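Local coordinates for protein botulinum neurotoxin type G (Clostridium botulinum, PDB 3MPP) that attaches the toxin to the surface of its host cell through the receptor-binding domain, so that the protease light chain can be delivered into the cytosol, at residues Asn33-Gly36 with Asn37-Lys41; Asp82-Thr85 with Tyr86-Asn89; Ile158-Gly162 with Ser163-Ser167; Cys189-Thr192 with Thr193-Val196; Asn209-Glu212 with Val213-Tyr217. The protein carries 4 engineered substitutions. All coordinates share one frame; numbering follows the deposited sequence. Where two conformers were deposited one is given.

Interaction 1: Asn33-Gly36 with Asn37-Lys41; sequences NDIG and NGQFK
Asn33 and Gln39 face each other as an antiparallel hydrogen-bonded pair, with Asn33 N to Gln39 O at 3.0 Å and Gln39 N to Asn33 O at 3.1 Å, and the chain reverses through Asp34-Gly38, with a cis peptide bond before Gly38. Their side chains lie on the same face of the sheet and join amide to amide: Asn33 ND2 donates to Gln39 OE1 over 3.0 Å. The acceptor sits in the plane of the Asn33 amide, whereas the donor stands above the Gln39 carbonyl plane, the two amides being turned 60° apart. With CG set between its backbone N and carbonyl carbon (chi1 67°), Asn33 folds back over its own turn, and its OD1 takes the N-H of Ile35 at 3.1 Å, an Asx turn. Both ends of this amide are thus used, which fixes its rotation. Ile35 lays CG2 3.7 Å from Gln39 NE2, and Ile35 O lies 2.9 Å from Gly38 CA in a C-H...O contact. Gln39 NE2 is bonded in turn to Asn232. The turn links strand 30-33 to strand 39-43; strand 195-204 runs alongside, touching Asn33 through Trp197 and Gln39 through Lys199, while Pro233 and Arg235 pack on Ile35.

Interaction 2: Asp82-Thr85 with Tyr86-Asn89; sequences DIQT and YLQN
Tyr86 N bonds to Asp82 O at 3.3 Å and Leu87 N to Ile83 O at 2.8 Å, the i to i+4 backbone pattern of a short helix, carried on by Gln88 N to Gln84 O and ended by Asn89 N to Thr85 O. On the outer side, Gln84 and Gln88 stand one turn apart and join through their amides. Gln88 NE2 reaches Gln84 OE1 at 2.7 Å, in the carbonyl plane and on a lone pair, although the bond is bent at the hydrogen (141°) and the amide planes are 61° apart. Gln84 bends at its second torsion (chi2 -49°) to turn OE1 along the helix, while the Gln88 chain runs extended to meet it. Ile83 uses another side of the helix: its CD1 approaches the Tyr86 ring obliquely, 3.8 Å from CD2, and its CG1 lies more loosely beside Leu87 CG. Near the N-terminal end, Asp82 OD1 accepts the Thr85 hydroxyl OG1 at 2.9 Å on its syn side, tilted from the carboxylate plane; this joins the N-cap residue to the first turn without capping a backbone N-H. Asn89, where helical torsions end, ties the helix to the loop after strand 181-187, its ND2 donating to Asn188 O and its OD1 accepting from Thr190 N. The whole is a short surface helix, 83-88, of a little over one and a half turns, leading directly into strand 90-98 of the N-terminal receptor-binding subdomain.

Interaction 3: Ile158-Gly162 with Ser163-Ser167; sequences IYING and SLKKS
A two-residue beta hairpin with a type I' turn, Ile160 to Ser163, and a classic beta bulge joins Ile158-Ile160 to Ser163-Ser167. Asn161 and Gly162 occupy the corner with positive phi, and the turn is closed by Ser163 N to Ile160 O at 3.1 Å and Ile160 N to Ser163 O at 2.8 Å. At the bulge, Ile158 O takes two donors: Lys165 N at 2.8 Å, nearly along the C=O axis, and Lys166 N at 3.2 Å, on a lone pair. On one face Leu164 leans on the Tyr159 ring, its CG 4.2 Å from the centroid and 29° off the normal, an off-centre CH-pi contact. On the Ile160 side, Lys165 crosses at about a right angle, its CG 3.5 Å from Ile160 CB; the bend at chi2 (-64°) brings its CE back to within 3.8 Å of the same CB, so the aliphatic part of the lysine lies over the isoleucine. The hairpin borders strand 144-150, which bonds to Tyr159 and Asn161 through Thr147 and Ser145. Phe128 of strand 123-129 touches both Ile160 and Lys165, while helix 210-220 covers the other face, setting Ala210 and Val213 against Tyr159.

Interaction 4: Cys189-Thr192 with Thr193-Val196; sequences CTDT and TKFV
Asp191 OD1 grips Thr193 twice, accepting from its hydroxyl OG1 at 2.7 Å and from its backbone N at 2.9 Å. Both donors come from the same face of the carboxylate: the hydroxyl on the syn side, 25° out of plane, the N-H from farther above. The threonine hydroxyl lies between its own backbone N and carbonyl carbon (chi1 72°), next to the N-H with which it shares the acceptor. The second oxygen, Asp191 OD2, looks toward Lys194 NZ, but at 4.1 Å the opposite charges are too far apart for a salt bridge; a water bridges them, donating to OD2 at 2.9 Å and accepting from NZ at 3.1 Å. Lys194 curls back through bends at chi2 and chi3 to bring its ammonium there, and its CB packs 3.5 Å from Cys189 SG. In the backbone, Lys194 N bonds to Asp191 O at 3.1 Å, and a second water links Thr192 O with Lys194 O. Farther out, Asn44 ND2 binds the carbonyls of Cys189 and Asp191, and Tyr91 packs against both Cys189 and Lys194. Asp191-Lys194 form a type I beta turn whose first residue, an aspartate, ties its carboxylate to the N-H two residues on, as in an Asx turn. The turn ends the loop that leads from strand 181-187 to strand 195-204, and so passes the chain from one sheet of the N-terminal subdomain to the other.

Interaction 5: Asn209-Glu212 with Val213-Tyr217; sequences NATE and VEERY. Engineered in segment 213-217: Glu214 (natural residue Ser), Glu215 (natural residue Ser), Arg216 (natural residue Leu).
Glu212 and the engineered Arg216 lie side by side one helical turn apart, pointing the same way, yet they do not pair: their carboxylate and guanidinium planes are 49° apart, and Glu212 OE2 remains 5.0 Å from Arg216 NH2. The nearest approach of the two side chains is Glu212 CG at the edge of the guanidinium, 4.2 Å from NH2. Glu212 instead runs extended back to the start of the helix, where its OE1 receives a weak bond from Asn209 N at 3.4 Å. Asn209 answers with its own side chain, OD1 taking the N-H of Glu212 at 2.8 Å; this reciprocal pair is a capping box, with Asn209 as N-cap. Its CG is placed between backbone N and carbonyl carbon (chi1 57°), which brings OD1 round to the first turn. The engineered Glu215 has CG beside its backbone N, 3.1 Å from Thr211 O, and bends beyond it at chi2, while its OE1 makes a weak, long ion pair with Lys218. Val213 is buried on the inner side of the helix, its CG2 3.4 Å from Asn209 O and its side chain packed on Thr147 and Leu208. Backbone bonds from Val213 N to Asn209 O through Arg216 N to Glu212 O continue the helix. The chemistry is therefore that of a helix start: the capping box satisfies a backbone N-H of the first turn, and the glutamate probably interacts favourably with the positive end of the helix dipole. The arginine adds at most a loose electrostatic attraction, and its NE is buried without a partner.

In the fold
All five contacts are local and follow one another in series along the chain, none nesting or crossing; 1, 3 and 4 close turns, while 2 and 5 lie within helices. Interaction 1 turns strand 30-33 into strand 39-43, whose Lys41 meets Phe195 of interaction 4 in a cation-pi contact between neighbouring strands. Interaction 2, the helix before strand 90-98, touches interaction 4 directly, their centres 11 Å apart, with Thr85 against Thr190. Interaction 3 closes the hairpin of strands 156-160 and 163-168. Interaction 4 enters strand 195-204, after which interaction 5 begins helix 210-220 and packs on the hairpin, Tyr217 against Asn161. Interactions 1, 2 and 4 are thus joined through 4, and 3 pairs with 5.

Interaction 1: Asn33-Gly36 with Asn37-Lys41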
loop_
_atom_site.group_PDB
_atom_site.type_symbol
_atom_site.label_atom_id
_atom_site.label_comp_id
_atom_site.label_asym_id
_atom_site.label_seq_id
_atom_site.Cartn_x
_atom_site.Cartn_y
_atom_site.Cartn_z
ATOM N N ASN A 33 -2.548 -14.118 7.599
ATOM C CA ASN A 33 -3.489 -14.333 6.512
ATOM C C ASN A 33 -2.735 -14.939 5.338
ATOM O O ASN A 33 -1.506 -14.877 5.293
ATOM C CB ASN A 33 -4.232 -13.045 6.135
ATOM C CG ASN A 33 -3.332 -12.001 5.518
ATOM O OD1 ASN A 33 -2.547 -12.292 4.621
ATOM N ND2 ASN A 33 -3.450 -10.766 5.995
ATOM N N ASP A 34 -3.461 -15.542 4.402
ATOM C CA ASP A 34 -2.823 -16.208 3.273
ATOM C C ASP A 34 -2.799 -15.373 1.989
ATOM O O ASP A 34 -2.710 -15.925 0.892
ATOM C CB ASP A 34 -3.492 -17.562 3.009
ATOM C CG ASP A 34 -5.014 -17.478 3.018
ATOM O OD1 ASP A 34 -5.567 -16.476 2.514
ATOM O OD2 ASP A 34 -5.660 -18.419 3.526
ATOM N N ILE A 35 -2.879 -14.050 2.115
ATOM C CA ILE A 35 -2.754 -13.183 0.942
ATOM C C ILE A 35 -1.328 -13.271 0.424
ATOM O O ILE A 35 -0.388 -13.126 1.194
ATOM C CB ILE A 35 -3.053 -11.716 1.281
ATOM C CG1 ILE A 35 -4.484 -11.570 1.815
ATOM C CG2 ILE A 35 -2.823 -10.837 0.051
ATOM C CD1 ILE A 35 -4.774 -10.193 2.440
ATOM N N GLY A 36 -1.150 -13.510 -0.870
ATOM C CA GLY A 36 0.194 -13.698 -1.382
ATOM C C GLY A 36 0.791 -14.931 -0.722
ATOM O O GLY A 36 0.257 -16.020 -0.874
ATOM N N ASN A 37 1.868 -14.788 0.038
ATOM C CA ASN A 37 2.423 -15.985 0.661
ATOM C C ASN A 37 3.172 -15.882 1.987
ATOM O O ASN A 37 4.298 -16.362 2.064
ATOM C CB ASN A 37 3.335 -16.698 -0.340
ATOM C CG ASN A 37 4.588 -15.903 -0.645
ATOM O OD1 ASN A 37 5.635 -16.466 -0.965
ATOM N ND2 ASN A 37 4.488 -14.583 -0.535
ATOM N N GLY A 38 2.602 -15.292 3.033
ATOM C CA GLY A 38 1.382 -14.511 3.027
ATOM C C GLY A 38 1.714 -13.280 3.880
ATOM O O GLY A 38 2.676 -12.579 3.584
ATOM N N GLN A 39 0.949 -13.005 4.934
ATOM C CA GLN A 39 1.215 -11.829 5.770
ATOM C C GLN A 39 1.086 -12.149 7.246
ATOM O O GLN A 39 0.250 -12.957 7.615
ATOM C CB GLN A 39 0.241 -10.695 5.434
ATOM C CG GLN A 39 0.152 -10.360 3.946
ATOM C CD GLN A 39 -0.872 -9.251 3.671
ATOM O OE1 GLN A 39 -1.609 -8.820 4.575
ATOM N NE2 GLN A 39 -0.918 -8.787 2.429
ATOM N N PHE A 40 1.899 -11.514 8.096
ATOM C CA PHE A 40 1.692 -11.660 9.538
ATOM C C PHE A 40 1.704 -10.351 10.318
ATOM O O PHE A 40 2.372 -9.393 9.948
ATOM C CB PHE A 40 2.637 -12.702 10.192
ATOM C CG PHE A 40 4.087 -12.312 10.207
ATOM C CD1 PHE A 40 4.601 -11.529 11.233
ATOM C CD2 PHE A 40 4.953 -12.777 9.225
ATOM C CE1 PHE A 40 5.946 -11.189 11.269
ATOM C CE2 PHE A 40 6.301 -12.434 9.246
ATOM C CZ PHE A 40 6.803 -11.641 10.281
ATOM N N LYS A 41 0.956 -10.348 11.414
ATOM C CA LYS A 41 0.784 -9.175 12.253
ATOM C C LYS A 41 1.380 -9.437 13.639
ATOM O O LYS A 41 0.999 -10.390 14.323
ATOM C CB LYS A 41 -0.710 -8.871 12.378
ATOM C CG LYS A 41 -1.081 -7.598 13.139
ATOM C CD LYS A 41 -2.623 -7.555 13.235
ATOM C CE LYS A 41 -3.172 -6.373 13.986
ATOM N NZ LYS A 41 -4.671 -6.458 14.005
#

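Interaction 2: Asp82-Thr85 with Tyr86-Asn89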
loop_
_atom_site.group_PDB
_atom_site.type_symbol
_atom_site.label_atom_id
_atom_site.label_comp_id
_atom_site.label_asym_id
_atom_site.label_seq_id
_atom_site.Cartn_x
_atom_site.Cartn_y
_atom_site.Cartn_z
ATOM N N ASP A 82 -1.970 10.987 20.708
ATOM C CA ASP A 82 -0.848 10.311 21.345
ATOM C C ASP A 82 0.423 10.469 20.512
ATOM O O ASP A 82 1.196 9.524 20.347
ATOM C CB ASP A 82 -1.178 8.833 21.536
ATOM C CG ASP A 82 -0.261 8.149 22.533
ATOM O OD1 ASP A 82 0.327 8.841 23.394
ATOM O OD2 ASP A 82 -0.135 6.909 22.458
ATOM N N ILE A 83 0.647 11.676 20.007
ATOM C CA ILE A 83 1.736 11.909 19.068
ATOM C C ILE A 83 3.143 11.864 19.687
ATOM O O ILE A 83 4.095 11.415 19.034
ATOM C CB ILE A 83 1.515 13.204 18.235
ATOM C CG1 ILE A 83 2.348 13.151 16.955
ATOM C CG2 ILE A 83 1.805 14.446 19.048
ATOM C CD1 ILE A 83 1.864 12.076 15.998
ATOM N N GLN A 84 3.292 12.302 20.938
ATOM C CA GLN A 84 4.621 12.262 21.538
ATOM C C GLN A 84 5.087 10.822 21.774
ATOM O O GLN A 84 6.266 10.513 21.619
ATOM C CB GLN A 84 4.699 13.113 22.808
ATOM C CG GLN A 84 4.602 14.607 22.508
ATOM C CD GLN A 84 5.554 15.051 21.390
ATOM O OE1 GLN A 84 6.731 14.679 21.366
ATOM N NE2 GLN A 84 5.045 15.859 20.470
ATOM N N THR A 85 4.161 9.935 22.123
ATOM C CA THR A 85 4.504 8.513 22.213
ATOM C C THR A 85 4.978 8.006 20.854
ATOM O O THR A 85 6.010 7.353 20.741
ATOM C CB THR A 85 3.318 7.659 22.723
ATOM O OG1 THR A 85 3.007 8.050 24.063
ATOM C CG2 THR A 85 3.667 6.163 22.707
ATOM N N TYR A 86 4.227 8.345 19.816
ATOM C CA TYR A 86 4.542 7.913 18.464
ATOM C C TYR A 86 5.934 8.411 18.063
ATOM O O TYR A 86 6.749 7.650 17.541
ATOM C CB TYR A 86 3.447 8.404 17.506
ATOM C CG TYR A 86 3.699 8.195 16.021
ATOM C CD1 TYR A 86 3.319 7.014 15.385
ATOM C CD2 TYR A 86 4.280 9.201 15.245
ATOM C CE1 TYR A 86 3.532 6.828 14.020
ATOM C CE2 TYR A 86 4.485 9.026 13.869
ATOM C CZ TYR A 86 4.113 7.842 13.273
ATOM O OH TYR A 86 4.311 7.661 11.932
ATOM N N LEU A 87 6.217 9.678 18.346
ATOM C CA LEU A 87 7.495 10.275 17.968
ATOM C C LEU A 87 8.689 9.811 18.802
ATOM O O LEU A 87 9.803 9.723 18.297
ATOM C CB LEU A 87 7.413 11.802 18.051
ATOM C CG LEU A 87 6.599 12.455 16.943
ATOM C CD1 LEU A 87 6.631 13.969 17.093
ATOM C CD2 LEU A 87 7.163 12.022 15.606
ATOM N N GLN A 88 8.463 9.529 20.081
ATOM C CA GLN A 88 9.583 9.346 21.005
ATOM C C GLN A 88 9.893 7.889 21.351
ATOM O O GLN A 88 10.974 7.581 21.857
ATOM C CB GLN A 88 9.336 10.157 22.279
ATOM C CG GLN A 88 9.215 11.660 22.008
ATOM C CD GLN A 88 9.042 12.478 23.273
ATOM O OE1 GLN A 88 9.416 12.045 24.363
ATOM N NE2 GLN A 88 8.476 13.673 23.133
ATOM N N ASN A 89 8.948 6.996 21.081
ATOM C CA ASN A 89 9.111 5.590 21.469
ATOM C C ASN A 89 9.688 4.764 20.325
ATOM O O ASN A 89 9.003 4.476 19.344
ATOM C CB ASN A 89 7.781 5.018 21.983
ATOM C CG ASN A 89 7.830 3.503 22.289
ATOM O OD1 ASN A 89 6.898 2.778 21.946
ATOM N ND2 ASN A 89 8.880 3.042 22.966
#

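Interaction 3: Ile158-Gly162 with Ser163-Ser167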
loop_
_atom_site.group_PDB
_atom_site.type_symbol
_atom_site.label_atom_id
_atom_site.label_comp_id
_atom_site.label_asym_id
_atom_site.label_seq_id
_atom_site.Cartn_x
_atom_site.Cartn_y
_atom_site.Cartn_z
ATOM N N ILE A 158 19.911 1.748 2.477
ATOM C CA ILE A 158 18.488 1.485 2.622
ATOM C C ILE A 158 17.784 1.823 1.324
ATOM O O ILE A 158 17.865 2.949 0.832
ATOM C CB ILE A 158 17.842 2.311 3.746
ATOM C CG1 ILE A 158 18.413 1.928 5.105
ATOM C CG2 ILE A 158 16.327 2.105 3.754
ATOM C CD1 ILE A 158 17.634 2.515 6.253
ATOM N N TYR A 159 17.102 0.830 0.772
ATOM C CA TYR A 159 16.272 1.026 -0.398
ATOM C C TYR A 159 14.819 1.009 0.042
ATOM O O TYR A 159 14.437 0.183 0.855
ATOM C CB TYR A 159 16.499 -0.110 -1.383
ATOM C CG TYR A 159 17.892 -0.161 -1.943
ATOM C CD1 TYR A 159 18.165 0.331 -3.211
ATOM C CD2 TYR A 159 18.936 -0.705 -1.209
ATOM C CE1 TYR A 159 19.445 0.282 -3.737
ATOM C CE2 TYR A 159 20.220 -0.760 -1.721
ATOM C CZ TYR A 159 20.469 -0.264 -2.982
ATOM O OH TYR A 159 21.740 -0.314 -3.498
ATOM N N ILE A 160 14.010 1.904 -0.514
ATOM C CA ILE A 160 12.581 1.903 -0.241
ATOM C C ILE A 160 11.818 1.790 -1.551
ATOM O O ILE A 160 12.018 2.596 -2.473
ATOM C CB ILE A 160 12.145 3.180 0.495
ATOM C CG1 ILE A 160 12.831 3.263 1.864
ATOM C CG2 ILE A 160 10.614 3.222 0.637
ATOM C CD1 ILE A 160 12.308 2.256 2.881
ATOM N N ASN A 161 10.947 0.788 -1.634
ATOM C CA ASN A 161 10.203 0.536 -2.864
ATOM C C ASN A 161 11.143 0.481 -4.069
ATOM O O ASN A 161 10.897 1.095 -5.115
ATOM C CB ASN A 161 9.091 1.570 -3.050
ATOM C CG ASN A 161 7.867 1.279 -2.169
ATOM O OD1 ASN A 161 7.695 0.167 -1.660
ATOM N ND2 ASN A 161 7.021 2.282 -1.985
ATOM N N GLY A 162 12.233 -0.258 -3.902
ATOM C CA GLY A 162 13.164 -0.509 -4.989
ATOM C C GLY A 162 14.172 0.593 -5.271
ATOM O O GLY A 162 15.058 0.418 -6.105
ATOM N N SER A 163 14.054 1.722 -4.583
ATOM C CA SER A 163 14.906 2.873 -4.872
ATOM C C SER A 163 15.827 3.223 -3.698
ATOM O O SER A 163 15.402 3.231 -2.548
ATOM C CB SER A 163 14.041 4.074 -5.270
ATOM O OG SER A 163 14.782 5.279 -5.242
ATOM N N LEU A 164 17.096 3.496 -3.994
ATOM C CA LEU A 164 18.066 3.854 -2.959
ATOM C C LEU A 164 17.618 5.135 -2.250
ATOM O O LEU A 164 17.328 6.135 -2.904
ATOM C CB LEU A 164 19.456 4.056 -3.585
ATOM C CG LEU A 164 20.722 3.691 -2.801
ATOM C CD1 LEU A 164 21.973 4.210 -3.528
ATOM C CD2 LEU A 164 20.686 4.201 -1.372
ATOM N N LYS A 165 17.556 5.108 -0.920
ATOM C CA LYS A 165 17.169 6.295 -0.153
ATOM C C LYS A 165 18.304 6.799 0.746
ATOM O O LYS A 165 18.424 7.997 1.005
ATOM C CB LYS A 165 15.929 6.019 0.700
ATOM C CG LYS A 165 14.680 5.583 -0.082
ATOM C CD LYS A 165 14.190 6.671 -1.002
ATOM C CE LYS A 165 12.901 6.243 -1.698
ATOM N NZ LYS A 165 12.483 7.228 -2.735
ATOM N N LYS A 166 19.119 5.878 1.240
ATOM C CA LYS A 166 20.268 6.256 2.055
ATOM C C LYS A 166 21.400 5.251 1.945
ATOM O O LYS A 166 21.183 4.084 1.628
ATOM C CB LYS A 166 19.867 6.471 3.515
ATOM C CG LYS A 166 19.375 7.874 3.778
ATOM C CD LYS A 166 19.207 8.163 5.239
ATOM C CE LYS A 166 18.472 9.472 5.427
ATOM N NZ LYS A 166 18.046 9.640 6.836
ATOM N N SER A 167 22.615 5.716 2.203
ATOM C CA SER A 167 23.788 4.871 2.084
ATOM C C SER A 167 24.948 5.516 2.829
ATOM O O SER A 167 25.441 6.568 2.422
ATOM C CB SER A 167 24.135 4.671 0.609
ATOM O OG SER A 167 25.349 3.959 0.460
#

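Interaction 4: Cys189-Thr192 with Thr193-Val196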
loop_
_atom_site.group_PDB
_atom_site.type_symbol
_atom_site.label_atom_id
_atom_site.label_comp_id
_atom_site.label_asym_id
_atom_site.label_seq_id
_atom_site.Cartn_x
_atom_site.Cartn_y
_atom_site.Cartn_z
ATOM N N CYS A 189 8.110 -1.373 23.105
ATOM C CA CYS A 189 7.003 -0.543 22.634
ATOM C C CYS A 189 6.049 -0.240 23.792
ATOM O O CYS A 189 5.593 -1.149 24.479
ATOM C CB CYS A 189 6.256 -1.230 21.488
ATOM S SG CYS A 189 4.900 -0.224 20.855
ATOM N N THR A 190 5.730 1.033 24.007
ATOM C CA THR A 190 4.931 1.406 25.174
ATOM C C THR A 190 3.427 1.565 24.894
ATOM O O THR A 190 2.632 1.755 25.807
ATOM C CB THR A 190 5.476 2.684 25.845
ATOM O OG1 THR A 190 5.464 3.753 24.897
ATOM C CG2 THR A 190 6.905 2.460 26.342
ATOM N N ASP A 191 3.035 1.464 23.636
ATOM C CA ASP A 191 1.630 1.581 23.268
ATOM C C ASP A 191 1.053 0.170 23.142
ATOM O O ASP A 191 1.445 -0.575 22.248
ATOM C CB ASP A 191 1.539 2.363 21.947
ATOM C CG ASP A 191 0.124 2.449 21.396
ATOM O OD1 ASP A 191 -0.791 1.849 21.991
ATOM O OD2 ASP A 191 -0.063 3.123 20.359
ATOM N N THR A 192 0.159 -0.222 24.054
ATOM C CA THR A 192 -0.322 -1.606 24.059
ATOM C C THR A 192 -1.189 -1.926 22.844
ATOM O O THR A 192 -1.466 -3.085 22.577
ATOM C CB THR A 192 -1.099 -1.975 25.346
ATOM O OG1 THR A 192 -2.222 -1.094 25.499
ATOM C CG2 THR A 192 -0.176 -1.868 26.582
ATOM N N THR A 193 -1.615 -0.895 22.112
ATOM C CA THR A 193 -2.443 -1.111 20.933
ATOM C C THR A 193 -1.625 -1.246 19.660
ATOM O O THR A 193 -2.191 -1.501 18.599
ATOM C CB THR A 193 -3.474 0.027 20.716
ATOM O OG1 THR A 193 -2.797 1.211 20.264
ATOM C CG2 THR A 193 -4.246 0.299 22.000
ATOM N N LYS A 194 -0.308 -1.081 19.756
ATOM C CA LYS A 194 0.544 -1.074 18.560
ATOM C C LYS A 194 0.558 -2.423 17.852
ATOM O O LYS A 194 0.494 -3.483 18.489
ATOM C CB LYS A 194 1.989 -0.655 18.897
ATOM C CG LYS A 194 2.883 -0.414 17.653
ATOM C CD LYS A 194 2.390 0.794 16.829
ATOM C CE LYS A 194 2.729 2.123 17.518
ATOM N NZ LYS A 194 2.048 3.296 16.859
ATOM N N PHE A 195 0.631 -2.383 16.526
ATOM C CA PHE A 195 0.865 -3.594 15.760
ATOM C C PHE A 195 1.676 -3.223 14.536
ATOM O O PHE A 195 1.782 -2.045 14.196
ATOM C CB PHE A 195 -0.453 -4.276 15.363
ATOM C CG PHE A 195 -1.345 -3.422 14.497
ATOM C CD1 PHE A 195 -1.204 -3.427 13.116
ATOM C CD2 PHE A 195 -2.308 -2.595 15.070
ATOM C CE1 PHE A 195 -2.019 -2.625 12.309
ATOM C CE2 PHE A 195 -3.116 -1.797 14.278
ATOM C CZ PHE A 195 -2.971 -1.814 12.887
ATOM N N VAL A 196 2.274 -4.229 13.906
ATOM C CA VAL A 196 3.026 -4.044 12.679
ATOM C C VAL A 196 2.717 -5.222 11.776
ATOM O O VAL A 196 2.706 -6.363 12.245
ATOM C CB VAL A 196 4.566 -4.048 12.937
ATOM C CG1 VAL A 196 5.301 -3.625 11.680
ATOM C CG2 VAL A 196 4.931 -3.141 14.101
HETATM O O HOH W 1 -0.821 2.300 17.692
HETATM O O HOH W 2 -0.964 -4.606 20.350
#

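Interaction 5: Asn209-Glu212 with Val213-Tyr217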
loop_
_atom_site.group_PDB
_atom_site.type_symbol
_atom_site.label_atom_id
_atom_site.label_comp_id
_atom_site.label_asym_id
_atom_site.label_seq_id
_atom_site.Cartn_x
_atom_site.Cartn_y
_atom_site.Cartn_z
ATOM N N ASN A 209 22.902 -5.441 -5.404
ATOM C CA ASN A 209 23.139 -4.135 -6.011
ATOM C C ASN A 209 21.840 -3.440 -6.419
ATOM O O ASN A 209 20.782 -4.066 -6.475
ATOM C CB ASN A 209 24.097 -4.248 -7.206
ATOM C CG ASN A 209 23.597 -5.208 -8.280
ATOM O OD1 ASN A 209 22.405 -5.248 -8.596
ATOM N ND2 ASN A 209 24.518 -5.974 -8.863
ATOM N N ALA A 210 21.933 -2.143 -6.703
ATOM C CA ALA A 210 20.768 -1.327 -7.042
ATOM C C ALA A 210 19.891 -1.929 -8.143
ATOM O O ALA A 210 18.677 -1.785 -8.116
ATOM C CB ALA A 210 21.200 0.088 -7.414
ATOM N N THR A 211 20.501 -2.600 -9.113
ATOM C CA THR A 211 19.731 -3.216 -10.193
ATOM C C THR A 211 18.959 -4.425 -9.682
ATOM O O THR A 211 17.791 -4.621 -10.021
ATOM C CB THR A 211 20.626 -3.661 -11.364
ATOM O OG1 THR A 211 21.266 -2.519 -11.941
ATOM C CG2 THR A 211 19.786 -4.360 -12.423
ATOM N N GLU A 212 19.623 -5.224 -8.853
ATOM C CA GLU A 212 19.029 -6.416 -8.262
ATOM C C GLU A 212 17.849 -6.051 -7.351
ATOM O O GLU A 212 16.856 -6.777 -7.269
ATOM C CB GLU A 212 20.093 -7.160 -7.455
ATOM C CG GLU A 212 20.194 -8.651 -7.737
ATOM C CD GLU A 212 21.592 -9.196 -7.475
ATOM O OE1 GLU A 212 22.354 -8.561 -6.709
ATOM O OE2 GLU A 212 21.930 -10.259 -8.043
ATOM N N VAL A 213 17.968 -4.924 -6.659
ATOM C CA VAL A 213 16.935 -4.510 -5.722
ATOM C C VAL A 213 15.671 -4.081 -6.465
ATOM O O VAL A 213 14.563 -4.495 -6.109
ATOM C CB VAL A 213 17.426 -3.383 -4.797
ATOM C CG1 VAL A 213 16.272 -2.851 -3.947
ATOM C CG2 VAL A 213 18.569 -3.885 -3.908
ATOM N N GLU A 214 15.845 -3.267 -7.504
ATOM C CA GLU A 214 14.724 -2.797 -8.309
ATOM C C GLU A 214 13.963 -3.955 -8.943
ATOM O O GLU A 214 12.729 -3.954 -8.994
ATOM C CB GLU A 214 15.212 -1.842 -9.400
ATOM C CG GLU A 214 14.182 -1.583 -10.498
ATOM C CD GLU A 214 12.907 -0.971 -9.957
ATOM O OE1 GLU A 214 12.955 -0.381 -8.857
ATOM O OE2 GLU A 214 11.862 -1.079 -10.628
ATOM N N GLU A 215 14.700 -4.945 -9.432
ATOM C CA GLU A 215 14.063 -6.070 -10.099
ATOM C C GLU A 215 13.270 -6.914 -9.110
ATOM O O GLU A 215 12.148 -7.320 -9.395
ATOM C CB GLU A 215 15.093 -6.912 -10.859
ATOM C CG GLU A 215 15.841 -6.128 -11.937
ATOM C CD GLU A 215 14.910 -5.331 -12.842
ATOM O OE1 GLU A 215 13.863 -5.876 -13.260
ATOM O OE2 GLU A 215 15.227 -4.157 -13.140
ATOM N N ARG A 216 13.847 -7.164 -7.940
ATOM C CA ARG A 216 13.148 -7.935 -6.916
ATOM C C ARG A 216 11.882 -7.210 -6.468
ATOM O O ARG A 216 10.903 -7.834 -6.062
ATOM C CB ARG A 216 14.064 -8.205 -5.725
ATOM C CG ARG A 216 13.675 -9.428 -4.917
ATOM C CD ARG A 216 14.860 -9.959 -4.133
ATOM N NE ARG A 216 16.027 -10.175 -4.989
ATOM C CZ ARG A 216 16.229 -11.266 -5.725
ATOM N NH1 ARG A 216 15.339 -12.251 -5.719
ATOM N NH2 ARG A 216 17.319 -11.373 -6.472
ATOM N N TYR A 217 11.909 -5.887 -6.552
ATOM C CA TYR A 217 10.749 -5.077 -6.213
ATOM C C TYR A 217 9.634 -5.297 -7.231
ATOM O O TYR A 217 8.489 -5.569 -6.866
ATOM C CB TYR A 217 11.137 -3.601 -6.165
ATOM C CG TYR A 217 9.967 -2.661 -5.976
ATOM C CD1 TYR A 217 9.294 -2.595 -4.767
ATOM C CD2 TYR A 217 9.544 -1.833 -7.005
ATOM C CE1 TYR A 217 8.222 -1.729 -4.592
ATOM C CE2 TYR A 217 8.481 -0.965 -6.837
ATOM C CZ TYR A 217 7.830 -0.916 -5.626
ATOM O OH TYR A 217 6.770 -0.054 -5.456
#